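Local coordinates for protein elongation factor G (Thermus thermophilus, PDB 2DY1) that binds GTP and magnesium and probably acts as a GTPase in the elongation stage of protein synthesis, at residues Val170-Arg182 / Glu192-Arg205. Sequence-based numbering, arbitrary orientation.
Sequences VGLIDVFHGKAYR and EVPPEERERVQRFR
Val-175 and Arg-205 bring the two backbones to 5.4 Å between CA atoms, and Ala-180 and Val-193 bring them to 5.5 Å, so the hairpin 170-182 meets segment 192-205 near the turn of the hairpin and on strand 179-184. The contact is mainly apolar. Ile-173 points at the other segment, and its CG2 lies 3.9 Å from CG2 of Val-201. CG2 of Val-193 closes on the same methyl of Ile-173 and also packs on the carbonyl of Gly-178. CB of Ala-180 lies 4.2 Å from CG2 of Val-193. Val-175, at the start of the hairpin turn, has its CG1 anti to its own backbone N (chi1 180°), which carries this methyl to the helix. CG1 of Val-175 lies 3.3 Å from N of Arg-205 and 3.9 Å from CB of Phe-204. The side chain of Arg-205 is extended and runs past the carbonyls of Val-175 and Phe-176. Its guanidinium turns a face to the Phe-176 carbonyl, with C of Phe-176 over its centre. The angles are too poor for hydrogen bonds, and the oxygen sits too close in the model, so its exact place is doubtful. The Phe-176 ring offers at most a weak, long cation-pi attraction. An alanine in place of Arg-205 would probably lose the extended chain packed along the Val-175 and Phe-176 carbonyls, and with it the charge beside the turn. Within segment 192-205, NE and NH2 of Arg-198 both donate to O of Val-193, which ties the first turn of the helix to the chain that leads into it. Gly-178, with positive phi, and Lys-179 form a G1 beta bulge. Strands 168-174 and 179-184 are antiparallel neighbours near one end of the mixed sheet of the GTP-binding domain. Strand 156-165 flanks the first, and its Leu-161 also touches Val-175 and Phe-204. Strand 187-191 borders the second and leads toward helix 198-213, which packs against the hairpin.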
ATOM      1  N   VAL A 170     -15.069 -29.069  18.404  1.00 12.01           N
ATOM      2  CA  VAL A 170     -14.231 -29.276  19.585  1.00 10.44           C
ATOM      3  C   VAL A 170     -12.799 -29.668  19.296  1.00 12.29           C
ATOM      4  O   VAL A 170     -11.993 -29.754  20.220  1.00 14.59           O
ATOM      5  CB  VAL A 170     -14.806 -30.384  20.515  1.00 12.76           C
ATOM      6  CG1 VAL A 170     -16.210 -30.004  20.959  1.00 19.51           C
ATOM      7  CG2 VAL A 170     -14.824 -31.747  19.787  1.00 13.91           C
ATOM      8  N   GLY A 171     -12.467 -29.904  18.032  1.00 11.91           N
ATOM      9  CA  GLY A 171     -11.112 -30.333  17.765  1.00 13.11           C
ATOM     10  C   GLY A 171     -10.750 -30.577  16.321  1.00  9.83           C
ATOM     11  O   GLY A 171     -11.384 -30.068  15.395  1.00 12.79           O
ATOM     12  N   LEU A 172      -9.719 -31.403  16.156  1.00 10.68           N
ATOM     13  CA  LEU A 172      -9.163 -31.695  14.851  1.00 12.03           C
ATOM     14  C   LEU A 172      -9.016 -33.168  14.561  1.00  9.75           C
ATOM     15  O   LEU A 172      -8.772 -33.972  15.464  1.00 14.53           O
ATOM     16  CB  LEU A 172      -7.734 -31.122  14.753  1.00 15.99           C
ATOM     17  CG  LEU A 172      -7.460 -29.654  15.049  1.00 22.54           C
ATOM     18  CD1 LEU A 172      -5.986 -29.357  14.809  1.00 24.67           C
ATOM     19  CD2 LEU A 172      -8.335 -28.805  14.140  1.00 23.66           C
ATOM     20  N   ILE A 173      -9.179 -33.499  13.290  1.00 10.54           N
ATOM     21  CA  ILE A 173      -8.929 -34.849  12.800  1.00 12.76           C
ATOM     22  C   ILE A 173      -7.745 -34.622  11.868  1.00 14.35           C
ATOM     23  O   ILE A 173      -7.850 -33.900  10.861  1.00 13.63           O
ATOM     24  CB  ILE A 173     -10.108 -35.421  11.987  1.00 14.73           C
ATOM     25  CG1 ILE A 173     -11.320 -35.615  12.891  1.00 15.10           C
ATOM     26  CG2 ILE A 173      -9.710 -36.786  11.376  1.00 14.33           C
ATOM     27  CD1 ILE A 173     -12.582 -35.979  12.134  1.00 14.90           C
ATOM     28  N   ASP A 174      -6.606 -35.206  12.221  1.00 15.88           N
ATOM     29  CA  ASP A 174      -5.400 -35.060  11.419  1.00 20.76           C
ATOM     30  C   ASP A 174      -5.515 -36.142  10.350  1.00 20.21           C
ATOM     31  O   ASP A 174      -5.353 -37.323  10.642  1.00 21.18           O
ATOM     32  CB  ASP A 174      -4.180 -35.271  12.313  1.00 25.93           C
ATOM     33  CG  ASP A 174      -2.892 -35.220  11.541  1.00 41.31           C
ATOM     34  OD1 ASP A 174      -2.630 -36.203  10.823  1.00 36.00           O
ATOM     35  OD2 ASP A 174      -2.159 -34.204  11.637  1.00 34.44           O
ATOM     36  N   VAL A 175      -5.837 -35.721   9.125  1.00 14.97           N
ATOM     37  CA  VAL A 175      -6.088 -36.646   8.013  1.00 19.09           C
ATOM     38  C   VAL A 175      -5.009 -37.677   7.781  1.00 25.18           C
ATOM     39  O   VAL A 175      -5.289 -38.874   7.669  1.00 30.94           O
ATOM     40  CB  VAL A 175      -6.310 -35.868   6.690  1.00 22.52           C
ATOM     41  CG1 VAL A 175      -6.559 -36.822   5.551  1.00 26.88           C
ATOM     42  CG2 VAL A 175      -7.478 -34.917   6.841  1.00 26.66           C
ATOM     43  N   PHE A 176      -3.776 -37.208   7.700  1.00 21.86           N
ATOM     44  CA  PHE A 176      -2.640 -38.087   7.447  1.00 33.15           C
ATOM     45  C   PHE A 176      -2.499 -39.266   8.410  1.00 32.81           C
ATOM     46  O   PHE A 176      -2.325 -40.414   7.971  1.00 31.84           O
ATOM     47  CB  PHE A 176      -1.344 -37.276   7.480  1.00 35.89           C
ATOM     48  CG  PHE A 176      -0.123 -38.064   7.083  1.00 51.01           C
ATOM     49  CD1 PHE A 176       0.295 -38.103   5.757  1.00 58.71           C
ATOM     50  CD2 PHE A 176       0.617 -38.755   8.037  1.00 57.20           C
ATOM     51  CE1 PHE A 176       1.437 -38.820   5.387  1.00 63.91           C
ATOM     52  CE2 PHE A 176       1.760 -39.477   7.679  1.00 61.96           C
ATOM     53  CZ  PHE A 176       2.170 -39.508   6.353  1.00 62.58           C
ATOM     54  N   HIS A 177      -2.569 -38.993   9.714  1.00 27.62           N
ATOM     55  CA  HIS A 177      -2.397 -40.042  10.704  1.00 30.93           C
ATOM     56  C   HIS A 177      -3.671 -40.749  11.154  1.00 27.80           C
ATOM     57  O   HIS A 177      -3.600 -41.737  11.887  1.00 31.52           O
ATOM     58  CB  HIS A 177      -1.661 -39.484  11.922  1.00 28.20           C
ATOM     59  CG  HIS A 177      -0.396 -38.765  11.579  1.00 33.75           C
ATOM     60  ND1 HIS A 177       0.779 -39.421  11.280  1.00 43.76           N
ATOM     61  CD2 HIS A 177      -0.129 -37.443  11.461  1.00 29.05           C
ATOM     62  CE1 HIS A 177       1.716 -38.532  10.996  1.00 41.16           C
ATOM     63  NE2 HIS A 177       1.190 -37.324  11.097  1.00 42.68           N
ATOM     64  N   GLY A 178      -4.827 -40.267  10.710  1.00 28.06           N
ATOM     65  CA  GLY A 178      -6.076 -40.902  11.101  1.00 29.05           C
ATOM     66  C   GLY A 178      -6.256 -40.871  12.607  1.00 31.87           C
ATOM     67  O   GLY A 178      -6.659 -41.855  13.231  1.00 25.61           O
ATOM     68  N   LYS A 179      -5.935 -39.727  13.201  1.00 24.44           N
ATOM     69  CA  LYS A 179      -6.065 -39.563  14.632  1.00 23.42           C
ATOM     70  C   LYS A 179      -6.832 -38.286  14.879  1.00 23.96           C
ATOM     71  O   LYS A 179      -6.838 -37.387  14.038  1.00 27.59           O
ATOM     72  CB  LYS A 179      -4.689 -39.506  15.298  1.00 29.99           C
ATOM     73  CG  LYS A 179      -3.941 -40.838  15.232  1.00 37.99           C
ATOM     74  CD  LYS A 179      -2.704 -40.835  16.102  1.00 39.86           C
ATOM     75  CE  LYS A 179      -1.957 -42.157  15.980  1.00 46.67           C
ATOM     76  NZ  LYS A 179      -0.688 -42.153  16.760  1.00 48.94           N
ATOM     77  N   ALA A 180      -7.496 -38.220  16.022  1.00 23.84           N
ATOM     78  CA  ALA A 180      -8.288 -37.052  16.345  1.00 17.23           C
ATOM     79  C   ALA A 180      -7.910 -36.527  17.725  1.00 16.97           C
ATOM     80  O   ALA A 180      -7.416 -37.275  18.582  1.00 16.15           O
ATOM     81  CB  ALA A 180      -9.771 -37.404  16.303  1.00 21.61           C
ATOM     82  N   TYR A 181      -8.166 -35.240  17.933  1.00 15.83           N
ATOM     83  CA  TYR A 181      -7.840 -34.586  19.189  1.00 16.55           C
ATOM     84  C   TYR A 181      -8.929 -33.606  19.563  1.00 15.07           C
ATOM     85  O   TYR A 181      -9.356 -32.814  18.727  1.00 13.85           O
ATOM     86  CB  TYR A 181      -6.523 -33.817  19.049  1.00 18.88           C
ATOM     87  CG  TYR A 181      -5.396 -34.691  18.556  1.00 19.40           C
ATOM     88  CD1 TYR A 181      -5.193 -34.894  17.196  1.00 19.88           C
ATOM     89  CD2 TYR A 181      -4.605 -35.403  19.460  1.00 23.14           C
ATOM     90  CE1 TYR A 181      -4.224 -35.796  16.737  1.00 19.39           C
ATOM     91  CE2 TYR A 181      -3.640 -36.311  19.017  1.00 21.56           C
ATOM     92  CZ  TYR A 181      -3.455 -36.501  17.661  1.00 27.14           C
ATOM     93  OH  TYR A 181      -2.494 -37.392  17.241  1.00 26.57           O
ATOM     94  N   ARG A 182      -9.364 -33.649  20.814  1.00 15.08           N
ATOM     95  CA  ARG A 182     -10.392 -32.722  21.262  1.00 14.79           C
ATOM     96  C   ARG A 182      -9.775 -31.756  22.258  1.00 15.34           C
ATOM     97  O   ARG A 182      -8.792 -32.081  22.929  1.00 21.04           O
ATOM     98  CB  ARG A 182     -11.566 -33.473  21.907  1.00 19.23           C
ATOM     99  CG  ARG A 182     -11.276 -34.066  23.260  1.00 21.00           C
ATOM    100  CD  ARG A 182     -12.486 -34.857  23.796  1.00 22.97           C
ATOM    101  NE  ARG A 182     -13.740 -34.105  23.832  1.00 21.37           N
ATOM    102  CZ  ARG A 182     -14.099 -33.256  24.794  1.00 20.31           C
ATOM    103  NH1 ARG A 182     -13.299 -33.027  25.835  1.00 23.45           N
ATOM    104  NH2 ARG A 182     -15.264 -32.635  24.715  1.00 22.75           N
ATOM    105  N   GLU A 192     -11.297 -40.438  19.549  1.00 16.88           N
ATOM    106  CA  GLU A 192     -11.469 -41.393  18.468  1.00 20.31           C
ATOM    107  C   GLU A 192     -12.059 -40.681  17.266  1.00 18.82           C
ATOM    108  O   GLU A 192     -12.807 -39.712  17.431  1.00 22.74           O
ATOM    109  CB  GLU A 192     -12.454 -42.494  18.885  1.00 22.67           C
ATOM    110  CG  GLU A 192     -12.000 -43.304  20.051  1.00 26.46           C
ATOM    111  CD  GLU A 192     -11.107 -44.445  19.624  1.00 35.20           C
ATOM    112  OE1 GLU A 192     -10.586 -44.410  18.486  1.00 34.80           O
ATOM    113  OE2 GLU A 192     -10.922 -45.374  20.428  1.00 34.87           O
ATOM    114  N   VAL A 193     -11.717 -41.139  16.064  1.00 21.57           N
ATOM    115  CA  VAL A 193     -12.315 -40.564  14.866  1.00 23.06           C
ATOM    116  C   VAL A 193     -13.727 -41.142  14.914  1.00 25.54           C
ATOM    117  O   VAL A 193     -13.898 -42.366  14.995  1.00 19.98           O
ATOM    118  CB  VAL A 193     -11.639 -41.051  13.572  1.00 29.00           C
ATOM    119  CG1 VAL A 193     -12.453 -40.584  12.375  1.00 28.85           C
ATOM    120  CG2 VAL A 193     -10.206 -40.517  13.482  1.00 25.40           C
ATOM    121  N   PRO A 194     -14.755 -40.278  14.896  1.00 23.16           N
ATOM    122  CA  PRO A 194     -16.126 -40.791  14.947  1.00 20.25           C
ATOM    123  C   PRO A 194     -16.391 -41.821  13.835  1.00 19.80           C
ATOM    124  O   PRO A 194     -15.985 -41.622  12.694  1.00 19.83           O
ATOM    125  CB  PRO A 194     -16.972 -39.532  14.773  1.00 22.77           C
ATOM    126  CG  PRO A 194     -16.123 -38.463  15.364  1.00 27.33           C
ATOM    127  CD  PRO A 194     -14.746 -38.804  14.840  1.00 22.95           C
ATOM    128  N   PRO A 195     -17.095 -42.913  14.160  1.00 19.58           N
ATOM    129  CA  PRO A 195     -17.435 -43.994  13.220  1.00 21.26           C
ATOM    130  C   PRO A 195     -18.065 -43.457  11.928  1.00 20.31           C
ATOM    131  O   PRO A 195     -17.702 -43.849  10.812  1.00 20.18           O
ATOM    132  CB  PRO A 195     -18.417 -44.847  14.024  1.00 26.82           C
ATOM    133  CG  PRO A 195     -17.957 -44.654  15.430  1.00 24.88           C
ATOM    134  CD  PRO A 195     -17.634 -43.190  15.502  1.00 25.33           C
ATOM    135  N   GLU A 196     -19.011 -42.546  12.090  1.00 20.39           N
ATOM    136  CA  GLU A 196     -19.701 -41.954  10.954  1.00 23.52           C
ATOM    137  C   GLU A 196     -18.826 -41.069  10.072  1.00 23.50           C
ATOM    138  O   GLU A 196     -19.242 -40.691   8.981  1.00 24.38           O
ATOM    139  CB  GLU A 196     -20.891 -41.150  11.461  1.00 28.34           C
ATOM    140  CG  GLU A 196     -21.907 -42.007  12.181  1.00 50.48           C
ATOM    141  CD  GLU A 196     -22.874 -41.190  13.002  1.00 63.61           C
ATOM    142  OE1 GLU A 196     -23.666 -40.425  12.409  1.00 73.78           O
ATOM    143  OE2 GLU A 196     -22.835 -41.309  14.244  1.00 71.23           O
ATOM    144  N   GLU A 197     -17.623 -40.745  10.539  1.00 21.02           N
ATOM    145  CA  GLU A 197     -16.716 -39.883   9.786  1.00 23.99           C
ATOM    146  C   GLU A 197     -15.599 -40.653   9.099  1.00 19.59           C
ATOM    147  O   GLU A 197     -14.940 -40.122   8.207  1.00 18.48           O
ATOM    148  CB  GLU A 197     -16.026 -38.881  10.719  1.00 23.28           C
ATOM    149  CG  GLU A 197     -16.911 -37.891  11.447  1.00 31.38           C
ATOM    150  CD  GLU A 197     -17.170 -36.641  10.642  1.00 39.80           C
ATOM    151  OE1 GLU A 197     -17.479 -35.599  11.260  1.00 42.93           O
ATOM    152  OE2 GLU A 197     -17.077 -36.697   9.396  1.00 35.35           O
ATOM    153  N   ARG A 198     -15.382 -41.893   9.514  1.00 19.73           N
ATOM    154  CA  ARG A 198     -14.264 -42.651   8.979  1.00 17.91           C
ATOM    155  C   ARG A 198     -14.119 -42.789   7.486  1.00 18.87           C
ATOM    156  O   ARG A 198     -13.013 -42.643   6.967  1.00 19.43           O
ATOM    157  CB  ARG A 198     -14.210 -44.002   9.667  1.00 18.15           C
ATOM    158  CG  ARG A 198     -13.861 -43.788  11.109  1.00 20.58           C
ATOM    159  CD  ARG A 198     -13.857 -45.042  11.921  1.00 25.53           C
ATOM    160  NE  ARG A 198     -13.636 -44.660  13.308  1.00 25.05           N
ATOM    161  CZ  ARG A 198     -13.244 -45.486  14.263  1.00 24.38           C
ATOM    162  NH1 ARG A 198     -13.026 -46.774  13.996  1.00 26.83           N
ATOM    163  NH2 ARG A 198     -13.049 -45.013  15.479  1.00 23.21           N
ATOM    164  N   GLU A 199     -15.211 -43.051   6.786  1.00 18.95           N
ATOM    165  CA  GLU A 199     -15.116 -43.185   5.340  1.00 20.29           C
ATOM    166  C   GLU A 199     -14.670 -41.874   4.684  1.00 22.09           C
ATOM    167  O   GLU A 199     -13.834 -41.883   3.779  1.00 20.23           O
ATOM    168  CB  GLU A 199     -16.451 -43.647   4.756  1.00 27.60           C
ATOM    169  CG  GLU A 199     -16.907 -44.984   5.327  1.00 46.31           C
ATOM    170  CD  GLU A 199     -17.985 -45.647   4.497  1.00 54.50           C
ATOM    171  OE1 GLU A 199     -18.962 -44.961   4.125  1.00 58.75           O
ATOM    172  OE2 GLU A 199     -17.856 -46.861   4.225  1.00 58.85           O
ATOM    173  N   ARG A 200     -15.200 -40.748   5.153  1.00 19.15           N
ATOM    174  CA  ARG A 200     -14.819 -39.465   4.564  1.00 17.10           C
ATOM    175  C   ARG A 200     -13.368 -39.147   4.901  1.00 15.69           C
ATOM    176  O   ARG A 200     -12.624 -38.653   4.054  1.00 20.20           O
ATOM    177  CB  ARG A 200     -15.732 -38.331   5.060  1.00 18.66           C
ATOM    178  CG  ARG A 200     -15.391 -36.978   4.408  1.00 20.42           C
ATOM    179  CD  ARG A 200     -16.514 -35.946   4.539  1.00 18.81           C
ATOM    180  NE  ARG A 200     -16.902 -35.735   5.932  1.00 21.58           N
ATOM    181  CZ  ARG A 200     -17.889 -34.933   6.323  1.00 20.95           C
ATOM    182  NH1 ARG A 200     -18.173 -34.814   7.616  1.00 21.50           N
ATOM    183  NH2 ARG A 200     -18.584 -34.253   5.423  1.00 20.14           N
ATOM    184  N   VAL A 201     -12.963 -39.424   6.138  1.00 18.32           N
ATOM    185  CA  VAL A 201     -11.585 -39.166   6.540  1.00 14.89           C
ATOM    186  C   VAL A 201     -10.641 -39.980   5.667  1.00 19.85           C
ATOM    187  O   VAL A 201      -9.603 -39.479   5.221  1.00 22.81           O
ATOM    188  CB  VAL A 201     -11.353 -39.531   8.005  1.00 16.99           C
ATOM    189  CG1 VAL A 201      -9.875 -39.451   8.334  1.00 19.26           C
ATOM    190  CG2 VAL A 201     -12.133 -38.581   8.891  1.00 17.85           C
ATOM    191  N   GLN A 202     -11.011 -41.233   5.416  1.00 18.69           N
ATOM    192  CA  GLN A 202     -10.190 -42.105   4.588  1.00 23.88           C
ATOM    193  C   GLN A 202     -10.065 -41.561   3.165  1.00 21.80           C
ATOM    194  O   GLN A 202      -8.989 -41.610   2.567  1.00 22.78           O
ATOM    195  CB  GLN A 202     -10.786 -43.519   4.561  1.00 26.59           C
ATOM    196  CG  GLN A 202      -9.880 -44.580   5.166  1.00 44.97           C
ATOM    197  CD  GLN A 202      -8.481 -44.580   4.561  1.00 48.61           C
ATOM    198  OE1 GLN A 202      -8.318 -44.565   3.341  1.00 62.14           O
ATOM    199  NE2 GLN A 202      -7.465 -44.607   5.417  1.00 51.47           N
ATOM    200  N   ARG A 203     -11.165 -41.040   2.625  1.00 19.03           N
ATOM    201  CA  ARG A 203     -11.174 -40.475   1.278  1.00 19.89           C
ATOM    202  C   ARG A 203     -10.197 -39.306   1.204  1.00 21.61           C
ATOM    203  O   ARG A 203      -9.406 -39.190   0.260  1.00 19.89           O
ATOM    204  CB  ARG A 203     -12.578 -39.987   0.937  1.00 24.58           C
ATOM    205  CG  ARG A 203     -12.788 -39.538  -0.487  1.00 35.28           C
ATOM    206  CD  ARG A 203     -14.090 -38.749  -0.581  1.00 44.84           C
ATOM    207  NE  ARG A 203     -15.173 -39.368   0.186  1.00 51.21           N
ATOM    208  CZ  ARG A 203     -16.114 -38.678   0.827  1.00 57.61           C
ATOM    209  NH1 ARG A 203     -16.104 -37.349   0.791  1.00 58.47           N
ATOM    210  NH2 ARG A 203     -17.058 -39.311   1.514  1.00 53.60           N
ATOM    211  N   PHE A 204     -10.260 -38.423   2.195  1.00 18.63           N
ATOM    212  CA  PHE A 204      -9.351 -37.285   2.204  1.00 17.74           C
ATOM    213  C   PHE A 204      -7.901 -37.735   2.340  1.00 16.13           C
ATOM    214  O   PHE A 204      -7.001 -37.129   1.749  1.00 21.60           O
ATOM    215  CB  PHE A 204      -9.712 -36.324   3.345  1.00 16.08           C
ATOM    216  CG  PHE A 204     -10.740 -35.300   2.963  1.00 17.58           C
ATOM    217  CD1 PHE A 204     -10.375 -34.140   2.274  1.00 16.81           C
ATOM    218  CD2 PHE A 204     -12.085 -35.507   3.247  1.00 16.18           C
ATOM    219  CE1 PHE A 204     -11.333 -33.220   1.884  1.00 19.54           C
ATOM    220  CE2 PHE A 204     -13.039 -34.590   2.855  1.00 19.50           C
ATOM    221  CZ  PHE A 204     -12.665 -33.444   2.173  1.00 17.76           C
ATOM    222  N   ARG A 205      -7.657 -38.778   3.123  1.00 17.55           N
ATOM    223  CA  ARG A 205      -6.286 -39.241   3.285  1.00 20.80           C
ATOM    224  C   ARG A 205      -5.734 -39.726   1.945  1.00 24.09           C
ATOM    225  O   ARG A 205      -4.588 -39.422   1.583  1.00 23.20           O
ATOM    226  CB  ARG A 205      -6.209 -40.361   4.330  1.00 21.21           C
ATOM    227  CG  ARG A 205      -4.798 -40.870   4.525  1.00 25.15           C
ATOM    228  CD  ARG A 205      -4.639 -41.838   5.673  1.00 30.02           C
ATOM    229  NE  ARG A 205      -3.227 -42.203   5.777  1.00 46.00           N
ATOM    230  CZ  ARG A 205      -2.685 -42.891   6.776  1.00 58.21           C
ATOM    231  NH1 ARG A 205      -3.434 -43.306   7.792  1.00 63.34           N
ATOM    232  NH2 ARG A 205      -1.384 -43.158   6.755  1.00 53.19           N
TER